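Local coordinates for protein ribose 5-phosphate isomerase B (Anaplasma phagocytophilum, PDB 4EM8) that probably catalyses the interconversion of ribose 5-phosphate and ribulose 5-phosphate, at residues G67-G72 with V109-S114. Numbering follows the deposited sequence.
Sequences GVLICG and VLCFGS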
ATOM      1  N   GLY A  67      -9.526   9.224   6.239  1.00 24.63           N
ATOM      2  CA  GLY A  67      -9.586   9.560   4.833  1.00 23.99           C
ATOM      3  C   GLY A  67      -9.896   8.353   4.011  1.00 23.00           C
ATOM      4  O   GLY A  67      -9.625   7.228   4.421  1.00 22.56           O
ATOM      5  N   VAL A  68     -10.487   8.588   2.844  1.00 22.99           N
ATOM      6  CA  VAL A  68     -10.706   7.559   1.845  1.00 21.58           C
ATOM      7  C   VAL A  68     -10.214   8.112   0.505  1.00 21.44           C
ATOM      8  O   VAL A  68     -10.630   9.211   0.082  1.00 22.88           O
ATOM      9  CB  VAL A  68     -12.184   7.120   1.728  1.00 22.08           C
ATOM     10  CG1 VAL A  68     -12.353   6.089   0.635  1.00 21.82           C
ATOM     11  CG2 VAL A  68     -12.728   6.552   3.042  1.00 22.18           C
ATOM     12  N   LEU A  69      -9.310   7.385  -0.131  1.00 20.58           N
ATOM     13  CA  LEU A  69      -8.780   7.740  -1.460  1.00 21.03           C
ATOM     14  C   LEU A  69      -9.072   6.694  -2.534  1.00 21.29           C
ATOM     15  O   LEU A  69      -8.897   5.488  -2.303  1.00 20.37           O
ATOM     16  CB  LEU A  69      -7.272   7.945  -1.347  1.00 21.31           C
ATOM     17  CG  LEU A  69      -6.803   9.096  -0.430  1.00 21.85           C
ATOM     18  CD1 LEU A  69      -5.280   9.005  -0.228  1.00 21.44           C
ATOM     19  CD2 LEU A  69      -7.162  10.476  -0.981  1.00 22.82           C
ATOM     20  N   ILE A  70      -9.467   7.126  -3.740  1.00 21.34           N
ATOM     21  CA  ILE A  70      -9.901   6.164  -4.759  1.00 21.55           C
ATOM     22  C   ILE A  70      -9.329   6.470  -6.147  1.00 22.30           C
ATOM     23  O   ILE A  70      -9.471   7.567  -6.640  1.00 23.41           O
ATOM     24  CB  ILE A  70     -11.441   6.060  -4.879  1.00 21.81           C
ATOM     25  CG1 ILE A  70     -12.123   5.926  -3.479  1.00 21.57           C
ATOM     26  CG2 ILE A  70     -11.827   4.876  -5.783  1.00 21.43           C
ATOM     27  CD1 ILE A  70     -13.608   6.192  -3.508  1.00 22.46           C
ATOM     28  N   CYS A  71      -8.638   5.511  -6.738  1.00 22.89           N
ATOM     29  CA  CYS A  71      -8.217   5.635  -8.137  1.00 23.30           C
ATOM     30  C   CYS A  71      -8.612   4.325  -8.785  1.00 23.43           C
ATOM     31  O   CYS A  71      -9.268   3.499  -8.152  1.00 23.33           O
ATOM     32  CB  CYS A  71      -6.733   5.955  -8.275  1.00 23.67           C
ATOM     33  SG  CYS A  71      -5.540   4.724  -7.649  1.00 23.52           S
ATOM     34  N   GLY A  72      -8.196   4.094 -10.029  1.00 23.61           N
ATOM     35  CA  GLY A  72      -8.603   2.860 -10.701  1.00 24.76           C
ATOM     36  C   GLY A  72      -8.248   1.569  -9.971  1.00 24.00           C
ATOM     37  O   GLY A  72      -9.068   0.640  -9.862  1.00 23.57           O
ATOM     38  N   VAL A 109      -6.146   6.005   6.656  1.00 20.27           N
ATOM     39  CA  VAL A 109      -6.590   6.225   5.256  1.00 19.73           C
ATOM     40  C   VAL A 109      -6.832   4.888   4.533  1.00 19.67           C
ATOM     41  O   VAL A 109      -5.931   4.016   4.415  1.00 19.95           O
ATOM     42  CB  VAL A 109      -5.571   7.070   4.471  1.00 19.46           C
ATOM     43  CG1 VAL A 109      -5.887   7.153   2.962  1.00 18.49           C
ATOM     44  CG2 VAL A 109      -5.459   8.456   5.116  1.00 19.95           C
ATOM     45  N   LEU A 110      -8.057   4.730   4.049  1.00 19.75           N
ATOM     46  CA  LEU A 110      -8.469   3.560   3.287  1.00 19.54           C
ATOM     47  C   LEU A 110      -8.420   3.875   1.785  1.00 19.53           C
ATOM     48  O   LEU A 110      -9.035   4.845   1.331  1.00 20.21           O
ATOM     49  CB  LEU A 110      -9.864   3.114   3.725  1.00 19.80           C
ATOM     50  CG  LEU A 110     -10.622   1.961   2.997  1.00 19.91           C
ATOM     51  CD1 LEU A 110      -9.778   0.696   2.881  1.00 20.24           C
ATOM     52  CD2 LEU A 110     -11.963   1.658   3.681  1.00 19.85           C
ATOM     53  N   CYS A 111      -7.671   3.080   1.018  1.00 19.16           N
ATOM     54  CA  CYS A 111      -7.636   3.229  -0.436  1.00 19.42           C
ATOM     55  C   CYS A 111      -8.413   2.121  -1.159  1.00 19.53           C
ATOM     56  O   CYS A 111      -8.302   0.982  -0.779  1.00 19.92           O
ATOM     57  CB  CYS A 111      -6.182   3.213  -0.907  1.00 19.00           C
ATOM     58  SG  CYS A 111      -5.197   4.532  -0.143  1.00 19.93           S
ATOM     59  N   PHE A 112      -9.160   2.462  -2.204  1.00 19.85           N
ATOM     60  CA  PHE A 112      -9.865   1.495  -3.045  1.00 20.59           C
ATOM     61  C   PHE A 112      -9.455   1.634  -4.508  1.00 20.83           C
ATOM     62  O   PHE A 112      -9.083   2.712  -4.940  1.00 21.13           O
ATOM     63  CB  PHE A 112     -11.375   1.751  -3.032  1.00 20.99           C
ATOM     64  CG  PHE A 112     -12.031   1.412  -1.756  1.00 21.34           C
ATOM     65  CD1 PHE A 112     -12.204   0.096  -1.409  1.00 21.88           C
ATOM     66  CD2 PHE A 112     -12.559   2.410  -0.935  1.00 21.83           C
ATOM     67  CE1 PHE A 112     -12.818  -0.239  -0.229  1.00 22.29           C
ATOM     68  CE2 PHE A 112     -13.193   2.083   0.237  1.00 21.50           C
ATOM     69  CZ  PHE A 112     -13.338   0.751   0.579  1.00 22.37           C
ATOM     70  N   GLY A 113      -9.609   0.535  -5.241  1.00 21.50           N
ATOM     71  CA  GLY A 113      -9.417   0.440  -6.691  1.00 22.12           C
ATOM     72  C   GLY A 113     -10.789   0.270  -7.279  1.00 23.13           C
ATOM     73  O   GLY A 113     -11.329  -0.858  -7.326  1.00 24.34           O
ATOM     74  N   SER A 114     -11.350   1.381  -7.770  1.00 23.77           N
ATOM     75  CA  SER A 114     -12.750   1.428  -8.184  1.00 24.93           C
ATOM     76  C   SER A 114     -13.034   0.497  -9.353  1.00 26.32           C
ATOM     77  O   SER A 114     -14.146   0.014  -9.486  1.00 25.98           O
ATOM     78  CB  SER A 114     -13.158   2.857  -8.564  1.00 24.73           C
ATOM     79  OG  SER A 114     -12.372   3.327  -9.682  1.00 25.70           O
TER
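Leu-69 sits at the middle of a parallel strand pair and turns both its N and its O toward strand 109-113: its N donates to Leu-110 O (2.9 Å) and its O accepts from Phe-112 N. Leu-110 N to Gly-67 O continues the ladder toward the start of the strands, and CA-H...O contacts run beside these bonds, as where Val-68 CA lies 3.2 Å from Leu-110 O. On one face, Val-68 CG1, anti to the backbone N (chi1 178°), meets the edge of the Phe-112 ring at CD2 (4.0 Å), while Leu-110 CD1 lies over a ring face, offset toward the rim; Leu-21 and Leu-25 of helix 19-31 cover this side. On the other face Leu-69 CD1 crosses Val-109 CG1 at 3.7 Å, and helix 75-81 packs against Leu-69 and Cys-111. The C-terminal end is looser: Cys-71 N to Phe-112 O is a weak bond of 3.4 Å, and the pair widens to 5.5 Å between Cys-71 CA and Gly-113 CA, yet Ser-114 N still donates to Cys-71 O (3.0 Å). Ser-114, partly exposed, rests its CB on Ile-70 CG2 (3.7 Å). Cys-71, the predicted proton acceptor, and Gly-72, predicted to bind ribulose 5-phosphate, lie where two neighbouring inner strands of a Rossmann-like parallel sheet end, the C-terminal edge that carries the active site in RpiB enzymes.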